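Local coordinates for protein redox-sensing transcriptional repressor Rex (PDB 2DT5) that probably represses transcription in response to the cellular NADH/NAD(+) redox state, binding DNA as a homodimer whose Rossmann domains hold the dinucleotide, at residues I143-V148 with L169-V174; C84-G89 with G109-D114; I17-E22 with V66-L71. The protein carries 1 engineered substitution. All blocks are in the same frame, centred on the assembly; numbering follows the deposited sequence.

Interaction 1: I143-V148 with L169-V174; sequences IALLTV and LNFAPV. With NAD (nicotinamide-adenine-dinucleotide), chain L.
L169, L146 and F171 bury the most surface where strand 143-146 runs parallel to strand 167-170. L169 is gripped through its backbone: its N-H bonds A144 O at 2.8 Å, nearly along the C=O axis, and its O takes the N-H of L146 at 2.9 Å from above the carbonyl plane. With CG anti to the backbone N (chi1 -170°), its side chain lies alongside that of L145, CD2 4.2 Å from L145 CG. L146 projects from the other face of the sheet, next to N170, and packs on V86 and on A156 of helix 150-163. This pair of strands with its connecting helix is a beta-alpha-beta unit of the Rossmann fold, and both strands run out into loops at the NAD pocket. There F171 N bonds L146 O at 3.0 Å in the carbonyl plane, completing the L146-N170 bridge. The F171 ring turns an edge to L145 CG, 4.0 Å from CE1, while T147 CG2 reaches CD1 at 3.6 Å; L91 and L95 also touch the ring. An alanine in place of F171 would probably loosen the packing around L145 and T147 and could disturb the loop carbonyl that receives the nicotinamide amide. That carbonyl, F171 O, accepts NAD N7N at 3.0 Å, and V148 O accepts the ribose hydroxyl O3D of NAD at 2.7 Å.

Interaction 2: C84-G89 with G109-D114; sequences CIVGMG and GFFDVD. With NAD (nicotinamide-adenine-dinucleotide), chain L.
Strands 84-86 and 109-112 run parallel, 7° apart with axes 4.7 Å from each other, and are joined by I85 N to G109 O, F111 N to I85 O and G87 N to F111 O, the last being the shortest at 2.7 Å and nearly straight at 170°. F111, with the largest buried surface, sets its ring beside C84 and V86: C84 CB lies in the ring plane at the edge, 3.7 Å from CE1, and C84 SG makes an oblique sulfur-aromatic contact. F110 projects from the other face with I85, whose CD1 meets the ring edge at CD2. M88, bent at chi2 and chi3, folds its thioether back against F110, SD 3.9 Å from F110 CB and at the edge of the ring in a Met-aromatic contact. Strand 81-86, helix 90-96 and strand 105-112 form a beta-alpha-beta crossover of the Rossmann fold; the turn between the first strand and the helix is the glycine-rich loop, consistent with a GxGxxG motif at G87, G89 and G92. The phi of G87 is 110°, and a side chain there would jam against the preceding carbonyl; one on G89, the N-cap of helix 90-96, would clash with NAD O5B. D112 closes the second strand, its carboxylate shared between protein and cofactor. D112 OD1 takes the NAD hydroxyl O2B at only 2.5 Å and also accepts V113 N and D114 N, the latter on its anti lone pair in an Asx turn. D112 OD2 receives NAD O3B at 2.7 Å and, weakly, M88 N at 2.8 Å. These donors would probably stabilise the charged carboxylate.

Interaction 3: I17-E22 with V66-L71; sequences ILEELE and VLKREL
L18 forms the tight side of this helix pair, driving its CD1 between two leucines of the opposing helix, 3.6 Å from L67 CG and 3.5 Å from L71 CD1. Its side chain crosses both at about a right angle, so a single methyl group carries most of the apolar contact. CG of L18 and of L71 stands anti to the carbonyl carbon, whereas that of L67 is anti to the backbone N (chi1 -179°), and L67 touches L18 CD1 with CG and CD2. The backbones come closest at L18 and K68, with CA atoms 6.3 Å apart. L34 of helix 31-37 packs on L67, while L11 and Y14 of helix 7-23 lie against L71, so the buried edge runs on into the core of the N-terminal domain. Helix 7-23, part of which belongs to the predicted helix-turn-helix region, here meets helix 64-75 near-antiparallel, the segments crossing at -148° with axes 9.9 Å apart. This domain has the winged-helix architecture of the Rex repressors, and helix 64-75 follows directly on strand 62-63 of its small antiparallel sheet. Toward solvent the contact loosens into long polar chains. E22, partly exposed and extended beyond CG, meets K68 across its path: NZ approaches OE1 on the syn lone pair, 2.6 Å away, in a salt bridge. K68 reaches it with CG anti to its backbone N and a bend at chi3 (115°). E19 contributes only a loose brush, its CG 4.4 Å from K68 CD, while its carboxylate has a long, weak ion pair with R16.

Interactions 1 and 2 are neighbours in one Rossmann sheet, their centres 11 Å apart, because strands 143-146 and 81-86 lie side by side in it. L145 N to C84 O at 2.8 Å probably joins the two strands, and T147 OG1 to G87 O at 2.7 Å probably ties the end of one to the glycine-rich loop of the other. Both line the same NAD: interaction 2 holds the adenosine ribose, interaction 1 the nicotinamide ribose and amide. Interaction 3 packs a helix of the predicted helix-turn-helix region against helix 64-75, on the opposite side of the chain's centre, with centres about 29 Å from interaction 1 and about 34 Å from interaction 2.

Interaction 1: I143-V148 with L169-V174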
loop_
_atom_site.group_PDB
_atom_site.type_symbol
_atom_site.label_atom_id
_atom_site.label_comp_id
_atom_site.label_asym_id
_atom_site.label_seq_id
_atom_site.Cartn_x
_atom_site.Cartn_y
_atom_site.Cartn_z
ATOM N N ILE B 143 -3.537 -4.419 18.392
ATOM C CA ILE B 143 -2.698 -3.973 17.278
ATOM C C ILE B 143 -2.016 -2.618 17.519
ATOM O O ILE B 143 -2.650 -1.669 17.967
ATOM C CB ILE B 143 -3.563 -3.887 15.986
ATOM C CG1 ILE B 143 -4.066 -5.292 15.627
ATOM C CG2 ILE B 143 -2.781 -3.229 14.844
ATOM C CD1 ILE B 143 -4.980 -5.355 14.403
ATOM N N ALA B 144 -0.728 -2.526 17.211
ATOM C CA ALA B 144 -0.026 -1.269 17.409
ATOM C C ALA B 144 0.478 -0.704 16.091
ATOM O O ALA B 144 1.027 -1.436 15.276
ATOM C CB ALA B 144 1.156 -1.460 18.379
ATOM N N LEU B 145 0.277 0.596 15.885
ATOM C CA LEU B 145 0.767 1.284 14.683
ATOM C C LEU B 145 2.109 1.898 15.111
ATOM O O LEU B 145 2.155 2.826 15.935
ATOM C CB LEU B 145 -0.230 2.378 14.232
ATOM C CG LEU B 145 -1.401 1.915 13.341
ATOM C CD1 LEU B 145 -2.129 0.765 13.992
ATOM C CD2 LEU B 145 -2.373 3.080 13.086
ATOM N N LEU B 146 3.196 1.357 14.572
ATOM C CA LEU B 146 4.524 1.807 14.932
ATOM C C LEU B 146 5.024 2.907 14.020
ATOM O O LEU B 146 5.387 2.657 12.884
ATOM C CB LEU B 146 5.516 0.639 14.905
ATOM C CG LEU B 146 6.872 0.929 15.576
ATOM C CD1 LEU B 146 6.645 1.484 16.994
ATOM C CD2 LEU B 146 7.705 -0.345 15.627
ATOM N N THR B 147 5.072 4.123 14.551
ATOM C CA THR B 147 5.511 5.282 13.795
ATOM C C THR B 147 6.629 6.050 14.522
ATOM O O THR B 147 6.540 7.264 14.704
ATOM C CB THR B 147 4.303 6.217 13.531
ATOM O OG1 THR B 147 3.592 6.419 14.760
ATOM C CG2 THR B 147 3.332 5.562 12.528
ATOM N N VAL B 148 7.658 5.330 14.971
ATOM C CA VAL B 148 8.805 5.964 15.619
ATOM C C VAL B 148 9.916 5.963 14.575
ATOM O O VAL B 148 9.836 5.229 13.586
ATOM C CB VAL B 148 9.292 5.168 16.878
ATOM C CG1 VAL B 148 8.165 5.037 17.885
ATOM C CG2 VAL B 148 9.802 3.789 16.475
ATOM N N LEU B 169 1.539 -2.948 12.939
ATOM C CA LEU B 169 1.507 -2.364 11.617
ATOM C C LEU B 169 2.705 -1.419 11.662
ATOM O O LEU B 169 2.645 -0.329 12.238
ATOM C CB LEU B 169 0.217 -1.609 11.326
ATOM C CG LEU B 169 -0.032 -1.151 9.888
ATOM C CD1 LEU B 169 -0.156 -2.365 8.979
ATOM C CD2 LEU B 169 -1.282 -0.274 9.800
ATOM N N ASN B 170 3.805 -1.851 11.057
ATOM C CA ASN B 170 5.084 -1.152 11.094
ATOM C C ASN B 170 5.298 -0.151 9.977
ATOM O O ASN B 170 5.397 -0.535 8.811
ATOM C CB ASN B 170 6.210 -2.186 11.044
ATOM C CG ASN B 170 7.574 -1.547 10.987
ATOM O OD1 ASN B 170 8.466 -2.002 10.256
ATOM N ND2 ASN B 170 7.752 -0.486 11.760
ATOM N N PHE B 171 5.352 1.137 10.307
ATOM C CA PHE B 171 5.602 2.150 9.282
ATOM C C PHE B 171 7.089 2.482 9.161
ATOM O O PHE B 171 7.525 3.014 8.138
ATOM C CB PHE B 171 4.832 3.438 9.576
ATOM C CG PHE B 171 3.332 3.287 9.499
ATOM C CD1 PHE B 171 2.632 2.629 10.508
ATOM C CD2 PHE B 171 2.631 3.782 8.402
ATOM C CE1 PHE B 171 1.248 2.462 10.434
ATOM C CE2 PHE B 171 1.238 3.625 8.306
ATOM C CZ PHE B 171 0.547 2.966 9.322
ATOM N N ALA B 172 7.859 2.186 10.204
ATOM C CA ALA B 172 9.302 2.473 10.179
ATOM C C ALA B 172 9.993 1.680 9.071
ATOM O O ALA B 172 9.722 0.493 8.882
ATOM C CB ALA B 172 9.925 2.138 11.532
ATOM N N PRO B 173 10.885 2.329 8.311
ATOM C CA PRO B 173 11.595 1.652 7.219
ATOM C C PRO B 173 12.660 0.703 7.738
ATOM O O PRO B 173 13.845 0.946 7.540
ATOM C CB PRO B 173 12.207 2.815 6.433
ATOM C CG PRO B 173 12.552 3.784 7.541
ATOM C CD PRO B 173 11.314 3.734 8.430
ATOM N N VAL B 174 12.235 -0.368 8.402
ATOM C CA VAL B 174 13.162 -1.345 8.948
ATOM C C VAL B 174 12.428 -2.660 9.222
ATOM O O VAL B 174 11.220 -2.668 9.478
ATOM C CB VAL B 174 13.779 -0.838 10.260
ATOM C CG1 VAL B 174 12.709 -0.794 11.352
ATOM C CG2 VAL B 174 14.941 -1.744 10.672
HETATM P PA NAD L . 8.906 12.286 13.875
HETATM O O1A NAD L . 8.064 13.472 13.528
HETATM O O2A NAD L . 10.358 12.477 14.190
HETATM O O5B NAD L . 8.163 11.592 15.057
HETATM C C5B NAD L . 8.663 10.399 15.711
HETATM C C4B NAD L . 8.045 10.385 17.086
HETATM O O4B NAD L . 8.554 9.149 17.690
HETATM C C3B NAD L . 8.520 11.509 18.087
HETATM O O3B NAD L . 7.350 12.207 18.618
HETATM C C2B NAD L . 9.300 10.780 19.179
HETATM O O2B NAD L . 9.298 11.332 20.440
HETATM C C1B NAD L . 8.654 9.402 19.070
HETATM N N9A NAD L . 9.467 8.335 19.590
HETATM C C8A NAD L . 10.830 8.018 19.492
HETATM N N7A NAD L . 11.151 6.911 20.136
HETATM C C5A NAD L . 10.023 6.432 20.701
HETATM C C6A NAD L . 9.733 5.252 21.527
HETATM N N6A NAD L . 10.659 4.387 21.878
HETATM N N1A NAD L . 8.395 5.119 21.912
HETATM C C2A NAD L . 7.397 5.968 21.589
HETATM N N3A NAD L . 7.626 7.107 20.804
HETATM C C4A NAD L . 8.953 7.302 20.387
HETATM O O3 NAD L . 8.826 11.220 12.681
HETATM P PN NAD L . 7.756 11.048 11.438
HETATM O O1N NAD L . 8.155 11.936 10.330
HETATM O O2N NAD L . 6.399 11.190 12.044
HETATM O O5D NAD L . 8.088 9.529 10.995
HETATM C C5D NAD L . 7.791 8.419 11.894
HETATM C C4D NAD L . 8.187 7.145 11.246
HETATM O O4D NAD L . 7.389 6.973 9.980
HETATM C C3D NAD L . 9.698 7.085 10.763
HETATM O O3D NAD L . 10.236 5.763 10.978
HETATM C C2D NAD L . 9.571 7.374 9.278
HETATM O O2D NAD L . 10.677 7.010 8.522
HETATM C C1D NAD L . 8.264 6.571 8.939
HETATM N N1N NAD L . 7.778 6.908 7.575
HETATM C C2N NAD L . 7.113 5.846 6.900
HETATM C C3N NAD L . 6.327 6.040 5.852
HETATM C C7N NAD L . 5.698 4.867 5.164
HETATM O O7N NAD L . 5.174 5.056 4.044
HETATM N N7N NAD L . 5.765 3.657 5.749
HETATM C C4N NAD L . 6.063 7.443 5.313
HETATM C C5N NAD L . 6.118 8.423 6.471
HETATM C C6N NAD L . 7.208 8.250 7.356
#

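Interaction 2: C84-G89 with G109-D114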
loop_
_atom_site.group_PDB
_atom_site.type_symbol
_atom_site.label_atom_id
_atom_site.label_comp_id
_atom_site.label_asym_id
_atom_site.label_seq_id
_atom_site.Cartn_x
_atom_site.Cartn_y
_atom_site.Cartn_z
ATOM N N CYS B 84 -3.456 1.155 18.970
ATOM C CA CYS B 84 -2.730 2.223 19.616
ATOM C C CYS B 84 -1.700 2.708 18.624
ATOM O O CYS B 84 -1.343 2.014 17.669
ATOM C CB CYS B 84 -2.062 1.745 20.904
ATOM S SG CYS B 84 -0.653 0.618 20.648
ATOM N N ILE B 85 -1.203 3.910 18.856
ATOM C CA ILE B 85 -0.174 4.459 18.006
ATOM C C ILE B 85 1.012 4.665 18.933
ATOM O O ILE B 85 0.861 5.225 20.034
ATOM C CB ILE B 85 -0.601 5.814 17.407
ATOM C CG1 ILE B 85 -1.805 5.623 16.463
ATOM C CG2 ILE B 85 0.569 6.419 16.667
ATOM C CD1 ILE B 85 -2.478 6.929 16.003
ATOM N N VAL B 86 2.177 4.183 18.520
ATOM C CA VAL B 86 3.382 4.363 19.309
ATOM C C VAL B 86 4.302 5.263 18.491
ATOM O O VAL B 86 4.815 4.863 17.456
ATOM C CB VAL B 86 4.073 3.012 19.600
ATOM C CG1 VAL B 86 5.471 3.251 20.218
ATOM C CG2 VAL B 86 3.200 2.191 20.565
ATOM N N GLY B 87 4.502 6.488 18.963
ATOM C CA GLY B 87 5.327 7.429 18.235
ATOM C C GLY B 87 4.372 8.479 17.691
ATOM O O GLY B 87 3.960 8.426 16.535
ATOM N N MET B 88 3.998 9.418 18.551
ATOM C CA MET B 88 3.078 10.475 18.188
ATOM C C MET B 88 3.754 11.716 17.619
ATOM O O MET B 88 3.560 12.825 18.110
ATOM C CB MET B 88 2.224 10.850 19.389
ATOM C CG MET B 88 1.270 9.731 19.824
ATOM S SD MET B 88 0.043 9.424 18.568
ATOM C CE MET B 88 -0.958 10.868 18.704
ATOM N N GLY B 89 4.547 11.505 16.576
ATOM C CA GLY B 89 5.200 12.601 15.906
ATOM C C GLY B 89 4.276 13.047 14.787
ATOM O O GLY B 89 3.051 12.983 14.915
ATOM N N GLY B 109 -5.183 4.122 22.477
ATOM C CA GLY B 109 -3.971 4.525 23.166
ATOM C C GLY B 109 -3.011 5.243 22.248
ATOM O O GLY B 109 -2.912 4.924 21.069
ATOM N N PHE B 110 -2.314 6.225 22.800
ATOM C CA PHE B 110 -1.364 7.035 22.054
ATOM C C PHE B 110 -0.134 7.202 22.938
ATOM O O PHE B 110 -0.233 7.695 24.054
ATOM C CB PHE B 110 -2.021 8.377 21.713
ATOM C CG PHE B 110 -3.413 8.232 21.147
ATOM C CD1 PHE B 110 -4.518 8.240 21.987
ATOM C CD2 PHE B 110 -3.615 8.048 19.774
ATOM C CE1 PHE B 110 -5.804 8.071 21.480
ATOM C CE2 PHE B 110 -4.902 7.872 19.249
ATOM C CZ PHE B 110 -6.000 7.884 20.103
ATOM N N PHE B 111 1.025 6.778 22.441
ATOM C CA PHE B 111 2.243 6.819 23.233
ATOM C C PHE B 111 3.453 7.441 22.552
ATOM O O PHE B 111 3.631 7.346 21.335
ATOM C CB PHE B 111 2.611 5.393 23.681
ATOM C CG PHE B 111 1.450 4.599 24.229
ATOM C CD1 PHE B 111 0.621 3.866 23.377
ATOM C CD2 PHE B 111 1.186 4.578 25.602
ATOM C CE1 PHE B 111 -0.455 3.120 23.891
ATOM C CE2 PHE B 111 0.115 3.837 26.123
ATOM C CZ PHE B 111 -0.704 3.107 25.269
ATOM N N ASP B 112 4.296 8.065 23.368
ATOM C CA ASP B 112 5.518 8.704 22.896
ATOM C C ASP B 112 6.452 8.730 24.110
ATOM O O ASP B 112 6.067 8.277 25.185
ATOM C CB ASP B 112 5.189 10.118 22.415
ATOM C CG ASP B 112 6.203 10.646 21.426
ATOM O OD1 ASP B 112 7.303 11.054 21.863
ATOM O OD2 ASP B 112 5.908 10.650 20.206
ATOM N N VAL B 113 7.672 9.234 23.945
ATOM C CA VAL B 113 8.615 9.318 25.057
ATOM C C VAL B 113 8.991 10.766 25.312
ATOM O O VAL B 113 9.654 11.081 26.291
ATOM C CB VAL B 113 9.912 8.545 24.769
ATOM C CG1 VAL B 113 9.608 7.060 24.623
ATOM C CG2 VAL B 113 10.562 9.075 23.509
ATOM N N ASP B 114 8.568 11.647 24.417
ATOM C CA ASP B 114 8.872 13.063 24.520
ATOM C C ASP B 114 7.991 13.713 25.586
ATOM O O ASP B 114 6.762 13.707 25.486
ATOM C CB ASP B 114 8.635 13.719 23.162
ATOM C CG ASP B 114 9.095 15.159 23.115
ATOM O OD1 ASP B 114 9.264 15.781 24.191
ATOM O OD2 ASP B 114 9.273 15.671 21.993
HETATM P PA NAD L . 8.906 12.286 13.875
HETATM O O1A NAD L . 8.064 13.472 13.528
HETATM O O2A NAD L . 10.358 12.477 14.190
HETATM O O5B NAD L . 8.163 11.592 15.057
HETATM C C5B NAD L . 8.663 10.399 15.711
HETATM C C4B NAD L . 8.045 10.385 17.086
HETATM O O4B NAD L . 8.554 9.149 17.690
HETATM C C3B NAD L . 8.520 11.509 18.087
HETATM O O3B NAD L . 7.350 12.207 18.618
HETATM C C2B NAD L . 9.300 10.780 19.179
HETATM O O2B NAD L . 9.298 11.332 20.440
HETATM C C1B NAD L . 8.654 9.402 19.070
HETATM N N9A NAD L . 9.467 8.335 19.590
HETATM C C8A NAD L . 10.830 8.018 19.492
HETATM N N7A NAD L . 11.151 6.911 20.136
HETATM C C5A NAD L . 10.023 6.432 20.701
HETATM C C6A NAD L . 9.733 5.252 21.527
HETATM N N6A NAD L . 10.659 4.387 21.878
HETATM N N1A NAD L . 8.395 5.119 21.912
HETATM C C2A NAD L . 7.397 5.968 21.589
HETATM N N3A NAD L . 7.626 7.107 20.804
HETATM C C4A NAD L . 8.953 7.302 20.387
HETATM O O3 NAD L . 8.826 11.220 12.681
HETATM P PN NAD L . 7.756 11.048 11.438
HETATM O O1N NAD L . 8.155 11.936 10.330
HETATM O O2N NAD L . 6.399 11.190 12.044
HETATM O O5D NAD L . 8.088 9.529 10.995
HETATM C C5D NAD L . 7.791 8.419 11.894
HETATM C C4D NAD L . 8.187 7.145 11.246
HETATM O O4D NAD L . 7.389 6.973 9.980
HETATM C C3D NAD L . 9.698 7.085 10.763
HETATM O O3D NAD L . 10.236 5.763 10.978
HETATM C C2D NAD L . 9.571 7.374 9.278
HETATM O O2D NAD L . 10.677 7.010 8.522
HETATM C C1D NAD L . 8.264 6.571 8.939
HETATM N N1N NAD L . 7.778 6.908 7.575
HETATM C C2N NAD L . 7.113 5.846 6.900
HETATM C C3N NAD L . 6.327 6.040 5.852
HETATM C C7N NAD L . 5.698 4.867 5.164
HETATM O O7N NAD L . 5.174 5.056 4.044
HETATM N N7N NAD L . 5.765 3.657 5.749
HETATM C C4N NAD L . 6.063 7.443 5.313
HETATM C C5N NAD L . 6.118 8.423 6.471
HETATM C C6N NAD L . 7.208 8.250 7.356
#

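Interaction 3: I17-E22 with V66-L71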
loop_
_atom_site.group_PDB
_atom_site.type_symbol
_atom_site.label_atom_id
_atom_site.label_comp_id
_atom_site.label_asym_id
_atom_site.label_seq_id
_atom_site.Cartn_x
_atom_site.Cartn_y
_atom_site.Cartn_z
ATOM N N ILE B 17 -14.477 -4.455 -3.871
ATOM C CA ILE B 17 -15.327 -4.593 -5.047
ATOM C C ILE B 17 -16.790 -4.795 -4.646
ATOM O O ILE B 17 -17.682 -4.127 -5.167
ATOM C CB ILE B 17 -14.879 -5.780 -5.879
ATOM C CG1 ILE B 17 -13.495 -5.494 -6.469
ATOM C CG2 ILE B 17 -15.903 -6.082 -6.962
ATOM C CD1 ILE B 17 -12.869 -6.689 -7.139
ATOM N N LEU B 18 -17.026 -5.721 -3.720
ATOM C CA LEU B 18 -18.374 -6.009 -3.242
ATOM C C LEU B 18 -19.002 -4.796 -2.567
ATOM O O LEU B 18 -20.213 -4.584 -2.669
ATOM C CB LEU B 18 -18.359 -7.187 -2.246
ATOM C CG LEU B 18 -18.061 -8.595 -2.777
ATOM C CD1 LEU B 18 -17.771 -9.546 -1.606
ATOM C CD2 LEU B 18 -19.251 -9.085 -3.615
ATOM N N GLU B 19 -18.183 -4.018 -1.859
ATOM C CA GLU B 19 -18.671 -2.826 -1.179
ATOM C C GLU B 19 -19.158 -1.838 -2.228
ATOM O O GLU B 19 -20.159 -1.153 -2.021
ATOM C CB GLU B 19 -17.562 -2.157 -0.355
ATOM C CG GLU B 19 -17.005 -2.984 0.797
ATOM C CD GLU B 19 -15.782 -2.330 1.444
ATOM O OE1 GLU B 19 -14.843 -1.945 0.708
ATOM O OE2 GLU B 19 -15.754 -2.207 2.688
ATOM N N GLU B 20 -18.446 -1.766 -3.354
ATOM C CA GLU B 20 -18.839 -0.840 -4.410
ATOM C C GLU B 20 -19.958 -1.411 -5.276
ATOM O O GLU B 20 -20.800 -0.665 -5.760
ATOM C CB GLU B 20 -17.626 -0.398 -5.256
ATOM C CG GLU B 20 -16.601 -1.472 -5.613
ATOM C CD GLU B 20 -15.343 -0.892 -6.296
ATOM O OE1 GLU B 20 -14.701 0.009 -5.705
ATOM O OE2 GLU B 20 -14.997 -1.340 -7.420
ATOM N N LEU B 21 -19.978 -2.725 -5.464
ATOM C CA LEU B 21 -21.058 -3.330 -6.227
ATOM C C LEU B 21 -22.331 -3.076 -5.424
ATOM O O LEU B 21 -23.381 -2.764 -5.982
ATOM C CB LEU B 21 -20.846 -4.836 -6.383
ATOM C CG LEU B 21 -19.937 -5.294 -7.523
ATOM C CD1 LEU B 21 -19.795 -6.799 -7.492
ATOM C CD2 LEU B 21 -20.540 -4.862 -8.851
ATOM N N GLU B 22 -22.221 -3.197 -4.105
ATOM C CA GLU B 22 -23.360 -2.978 -3.226
ATOM C C GLU B 22 -23.774 -1.512 -3.261
ATOM O O GLU B 22 -24.955 -1.187 -3.138
ATOM C CB GLU B 22 -23.022 -3.372 -1.783
ATOM C CG GLU B 22 -24.218 -3.297 -0.828
ATOM C CD GLU B 22 -23.848 -3.572 0.624
ATOM O OE1 GLU B 22 -23.117 -2.754 1.222
ATOM O OE2 GLU B 22 -24.287 -4.609 1.172
ATOM N N VAL B 66 -24.457 -11.207 1.100
ATOM C CA VAL B 66 -24.137 -12.443 1.818
ATOM C C VAL B 66 -22.625 -12.621 1.835
ATOM O O VAL B 66 -22.007 -12.715 2.902
ATOM C CB VAL B 66 -24.775 -13.681 1.143
ATOM C CG1 VAL B 66 -24.219 -14.982 1.774
ATOM C CG2 VAL B 66 -26.286 -13.626 1.305
ATOM N N LEU B 67 -22.043 -12.641 0.645
ATOM C CA LEU B 67 -20.612 -12.793 0.508
ATOM C C LEU B 67 -19.850 -11.695 1.271
ATOM O O LEU B 67 -18.870 -11.977 1.958
ATOM C CB LEU B 67 -20.235 -12.790 -0.971
ATOM C CG LEU B 67 -18.743 -12.975 -1.233
ATOM C CD1 LEU B 67 -18.260 -14.227 -0.527
ATOM C CD2 LEU B 67 -18.492 -13.080 -2.718
ATOM N N LYS B 68 -20.307 -10.451 1.186
ATOM C CA LYS B 68 -19.601 -9.386 1.894
ATOM C C LYS B 68 -19.536 -9.659 3.394
ATOM O O LYS B 68 -18.504 -9.445 4.027
ATOM C CB LYS B 68 -20.255 -8.022 1.652
ATOM C CG LYS B 68 -19.679 -6.919 2.532
ATOM C CD LYS B 68 -20.316 -5.562 2.248
ATOM C CE LYS B 68 -21.102 -5.076 3.448
ATOM N NZ LYS B 68 -21.735 -3.752 3.206
ATOM N N ARG B 69 -20.644 -10.108 3.971
ATOM C CA ARG B 69 -20.667 -10.410 5.396
ATOM C C ARG B 69 -19.706 -11.564 5.695
ATOM O O ARG B 69 -19.020 -11.573 6.722
ATOM C CB ARG B 69 -22.085 -10.788 5.833
ATOM C CG ARG B 69 -22.224 -11.036 7.316
ATOM C CD ARG B 69 -23.689 -11.234 7.726
ATOM N NE ARG B 69 -23.849 -11.272 9.183
ATOM C CZ ARG B 69 -25.016 -11.393 9.816
ATOM N NH1 ARG B 69 -26.150 -11.491 9.128
ATOM N NH2 ARG B 69 -25.052 -11.411 11.145
ATOM N N GLU B 70 -19.650 -12.533 4.790
ATOM C CA GLU B 70 -18.761 -13.680 4.979
ATOM C C GLU B 70 -17.295 -13.288 4.926
ATOM O O GLU B 70 -16.506 -13.687 5.789
ATOM C CB GLU B 70 -19.057 -14.755 3.934
ATOM C CG GLU B 70 -20.475 -15.320 4.085
ATOM C CD GLU B 70 -20.822 -16.372 3.044
ATOM O OE1 GLU B 70 -20.149 -16.424 1.996
ATOM O OE2 GLU B 70 -21.785 -17.135 3.269
ATOM N N LEU B 71 -16.915 -12.522 3.913
ATOM C CA LEU B 71 -15.525 -12.078 3.811
ATOM C C LEU B 71 -15.141 -11.260 5.043
ATOM O O LEU B 71 -14.039 -11.383 5.559
ATOM C CB LEU B 71 -15.321 -11.257 2.547
ATOM C CG LEU B 71 -15.377 -12.101 1.279
ATOM C CD1 LEU B 71 -15.160 -11.206 0.064
ATOM C CD2 LEU B 71 -14.301 -13.185 1.349
#